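Local coordinates for capsid protein (Macrobrachium rosenbergii nodavirus, PDB 5YKX), which forms the shell of the virus particle, this fragment probably being the dimeric protruding domain that stands out from the capsid surface, at residues 41-46 with 116-121. Residues are numbered along the deposited sequence; the frame is centred on the assembly and turned at random.
Sequences KFIIVP and RIIRAI
The ring of Phe42 rises from its own strand and turns its CD1 and CE1 side to Ile117 and Arg119 on the neighbouring antiparallel strand. Its CD1 corner lies 3.6 Å from CG2 of Ile117, which crosses it obliquely, and 3.7 Å from CB of Arg119. Phe42 and Arg119 run side by side in the same direction: CG is anti to the backbone N in Arg119 (chi1 178°), and the extended chain carries its CB, CG and CD past CE1. The guanidinium continues beyond, where Ile121 CG1 sits over one face and NE bonds to the backbone O of Asn125. Ile44 shares this face, its CD1 a looser 4.3 Å from Ile117 CG1.

On the opposite face Ile43 and Ile118 lie alongside each other, CG2 of Ile43 meeting CB of Ile118 at 3.8 Å, while Val45 CG2 touches both Ile118 CD1 and Arg116 CB. Arg116 bends at chi3 (-51°) and leads its guanidinium away from the 41-46 strand, to the carbonyl of Ala13 and to Asp83 of the second subunit. Between the two layers of side chains, two reciprocal pairs of backbone hydrogen bonds, Ile43 with Ile118 and Val45 with Arg116, join the strands; the shortest is Ile118 N to Ile43 O, 2.8 Å.

The two faces thus have different surroundings. The Phe42 side packs within the subunit, against Leu36 and Ala90, whereas Ile118 meets Ile118 of the second subunit, so that apolar packing there and the Arg116 salt bridge contribute to the subunit interface, consistent with a dimeric domain.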
ATOM      1  N   LYS B  41      -3.679  16.714  -4.297  1.00 23.14           N
ATOM      2  CA  LYS B  41      -4.069  15.408  -4.782  1.00 25.28           C
ATOM      3  C   LYS B  41      -3.216  14.376  -4.021  1.00 23.06           C
ATOM      4  O   LYS B  41      -1.964  14.526  -3.857  1.00 23.39           O
ATOM      5  CB  LYS B  41      -3.809  15.234  -6.260  1.00 28.98           C
ATOM      6  CG  LYS B  41      -4.345  16.327  -7.183  1.00 36.48           C
ATOM      7  CD  LYS B  41      -5.808  16.237  -7.282  1.00 41.29           C
ATOM      8  CE  LYS B  41      -6.280  17.071  -8.466  1.00 55.44           C
ATOM      9  NZ  LYS B  41      -5.794  16.515  -9.763  1.00 61.08           N
ATOM     10  N   PHE B  42      -3.918  13.374  -3.521  1.00 23.73           N
ATOM     11  CA  PHE B  42      -3.328  12.331  -2.709  1.00 20.87           C
ATOM     12  C   PHE B  42      -3.805  10.958  -3.214  1.00 21.81           C
ATOM     13  O   PHE B  42      -4.783  10.821  -3.931  1.00 21.33           O
ATOM     14  CB  PHE B  42      -3.813  12.421  -1.287  1.00 22.94           C
ATOM     15  CG  PHE B  42      -3.497  13.676  -0.613  1.00 22.41           C
ATOM     16  CD1 PHE B  42      -2.355  13.821   0.095  1.00 23.47           C
ATOM     17  CD2 PHE B  42      -4.376  14.760  -0.741  1.00 21.91           C
ATOM     18  CE1 PHE B  42      -2.035  15.010   0.694  1.00 28.82           C
ATOM     19  CE2 PHE B  42      -4.057  15.929  -0.111  1.00 23.70           C
ATOM     20  CZ  PHE B  42      -2.917  16.053   0.595  1.00 24.48           C
ATOM     21  N   ILE B  43      -3.133   9.935  -2.732  1.00 21.67           N
ATOM     22  CA  ILE B  43      -3.665   8.575  -2.833  1.00 20.40           C
ATOM     23  C   ILE B  43      -3.531   7.923  -1.504  1.00 18.92           C
ATOM     24  O   ILE B  43      -2.448   8.005  -0.889  1.00 19.01           O
ATOM     25  CB  ILE B  43      -2.990   7.822  -3.950  1.00 23.26           C
ATOM     26  CG1 ILE B  43      -3.581   6.413  -4.108  1.00 25.21           C
ATOM     27  CG2 ILE B  43      -1.491   7.810  -3.832  1.00 26.07           C
ATOM     28  CD1 ILE B  43      -3.137   5.841  -5.435  1.00 25.35           C
ATOM     29  N   ILE B  44      -4.614   7.295  -1.061  1.00 19.14           N
ATOM     30  CA  ILE B  44      -4.601   6.553   0.234  1.00 18.99           C
ATOM     31  C   ILE B  44      -4.567   5.079  -0.074  1.00 18.61           C
ATOM     32  O   ILE B  44      -5.258   4.636  -0.976  1.00 19.18           O
ATOM     33  CB  ILE B  44      -5.753   6.968   1.164  1.00 20.65           C
ATOM     34  CG1 ILE B  44      -5.799   6.213   2.452  1.00 19.95           C
ATOM     35  CG2 ILE B  44      -7.080   6.821   0.526  1.00 20.61           C
ATOM     36  CD1 ILE B  44      -6.718   6.960   3.467  1.00 26.30           C
ATOM     37  N   VAL B  45      -3.643   4.371   0.586  1.00 18.74           N
ATOM     38  CA  VAL B  45      -3.493   2.953   0.414  1.00 17.50           C
ATOM     39  C   VAL B  45      -3.573   2.269   1.784  1.00 17.83           C
ATOM     40  O   VAL B  45      -3.231   2.867   2.815  1.00 17.30           O
ATOM     41  CB  VAL B  45      -2.179   2.567  -0.305  1.00 20.57           C
ATOM     42  CG1 VAL B  45      -2.077   3.168  -1.698  1.00 20.67           C
ATOM     43  CG2 VAL B  45      -0.973   2.969   0.527  1.00 22.26           C
ATOM     44  N   PRO B  46      -4.089   1.032   1.794  1.00 17.56           N
ATOM     45  CA  PRO B  46      -4.082   0.235   3.019  1.00 16.26           C
ATOM     46  C   PRO B  46      -2.676  -0.251   3.332  1.00 15.45           C
ATOM     47  O   PRO B  46      -1.861  -0.460   2.409  1.00 15.38           O
ATOM     48  CB  PRO B  46      -4.945  -0.979   2.663  1.00 18.29           C
ATOM     49  CG  PRO B  46      -4.875  -1.110   1.128  1.00 17.69           C
ATOM     50  CD  PRO B  46      -4.636   0.290   0.620  1.00 17.88           C
ATOM     51  N   ARG B 116      -2.245   4.602   4.939  1.00 15.55           N
ATOM     52  CA  ARG B 116      -1.083   5.345   4.643  1.00 18.17           C
ATOM     53  C   ARG B 116      -1.493   6.352   3.545  1.00 19.57           C
ATOM     54  O   ARG B 116      -2.042   5.957   2.550  1.00 18.79           O
ATOM     55  CB  ARG B 116       0.071   4.461   4.145  1.00 18.95           C
ATOM     56  CG  ARG B 116       1.318   5.233   3.725  1.00 20.99           C
ATOM     57  CD  ARG B 116       2.461   4.335   3.256  1.00 21.35           C
ATOM     58  NE  ARG B 116       2.753   3.282   4.185  1.00 20.30           N
ATOM     59  CZ  ARG B 116       3.457   3.369   5.293  1.00 22.60           C
ATOM     60  NH1 ARG B 116       4.001   4.489   5.654  1.00 23.75           N
ATOM     61  NH2 ARG B 116       3.551   2.299   6.067  1.00 25.00           N
ATOM     62  N   ILE B 117      -1.145   7.620   3.717  1.00 19.51           N
ATOM     63  CA  ILE B 117      -1.489   8.654   2.710  1.00 21.29           C
ATOM     64  C   ILE B 117      -0.233   9.063   1.973  1.00 20.90           C
ATOM     65  O   ILE B 117       0.763   9.411   2.578  1.00 19.20           O
ATOM     66  CB  ILE B 117      -2.109   9.907   3.345  1.00 24.12           C
ATOM     67  CG1 ILE B 117      -3.336   9.510   4.191  1.00 26.92           C
ATOM     68  CG2 ILE B 117      -2.455  10.993   2.334  1.00 23.50           C
ATOM     69  CD1 ILE B 117      -4.022  10.693   4.848  1.00 31.31           C
ATOM     70  N   ILE B 118      -0.300   9.030   0.652  1.00 20.38           N
ATOM     71  CA  ILE B 118       0.862   9.355  -0.138  1.00 20.83           C
ATOM     72  C   ILE B 118       0.569  10.667  -0.905  1.00 20.61           C
ATOM     73  O   ILE B 118      -0.501  10.825  -1.470  1.00 20.76           O
ATOM     74  CB  ILE B 118       1.100   8.280  -1.145  1.00 22.08           C
ATOM     75  CG1 ILE B 118       1.495   7.001  -0.395  1.00 24.40           C
ATOM     76  CG2 ILE B 118       2.145   8.694  -2.202  1.00 24.24           C
ATOM     77  CD1 ILE B 118       1.416   5.801  -1.264  1.00 27.42           C
ATOM     78  N   ARG B 119       1.547  11.542  -0.878  1.00 20.81           N
ATOM     79  CA  ARG B 119       1.489  12.826  -1.588  1.00 22.55           C
ATOM     80  C   ARG B 119       2.744  13.029  -2.413  1.00 22.67           C
ATOM     81  O   ARG B 119       3.845  12.978  -1.910  1.00 24.21           O
ATOM     82  CB  ARG B 119       1.298  13.957  -0.586  1.00 27.06           C
ATOM     83  CG  ARG B 119       1.268  15.382  -1.127  1.00 32.34           C
ATOM     84  CD  ARG B 119       1.577  16.362   0.037  1.00 33.46           C
ATOM     85  NE  ARG B 119       1.991  17.661  -0.470  1.00 39.30           N
ATOM     86  CZ  ARG B 119       2.750  18.518   0.181  1.00 42.03           C
ATOM     87  NH1 ARG B 119       3.137  19.633  -0.417  1.00 48.67           N
ATOM     88  NH2 ARG B 119       3.133  18.274   1.423  1.00 42.20           N
ATOM     89  N   ALA B 120       2.529  13.219  -3.704  1.00 20.06           N
ATOM     90  CA  ALA B 120       3.637  13.659  -4.613  1.00 21.97           C
ATOM     91  C   ALA B 120       3.908  15.168  -4.335  1.00 22.82           C
ATOM     92  O   ALA B 120       2.984  16.032  -4.460  1.00 24.20           O
ATOM     93  CB  ALA B 120       3.246  13.481  -6.029  1.00 21.64           C
ATOM     94  N   ILE B 121       5.125  15.453  -4.017  1.00 23.10           N
ATOM     95  CA  ILE B 121       5.546  16.853  -3.753  1.00 26.76           C
ATOM     96  C   ILE B 121       6.178  17.336  -5.054  1.00 26.45           C
ATOM     97  O   ILE B 121       7.327  17.012  -5.371  1.00 27.18           O
ATOM     98  CB  ILE B 121       6.501  16.914  -2.580  1.00 28.64           C
ATOM     99  CG1 ILE B 121       5.735  16.423  -1.302  1.00 32.19           C
ATOM    100  CG2 ILE B 121       6.949  18.353  -2.319  1.00 29.61           C
ATOM    101  CD1 ILE B 121       6.640  16.370  -0.121  1.00 37.64           C
TER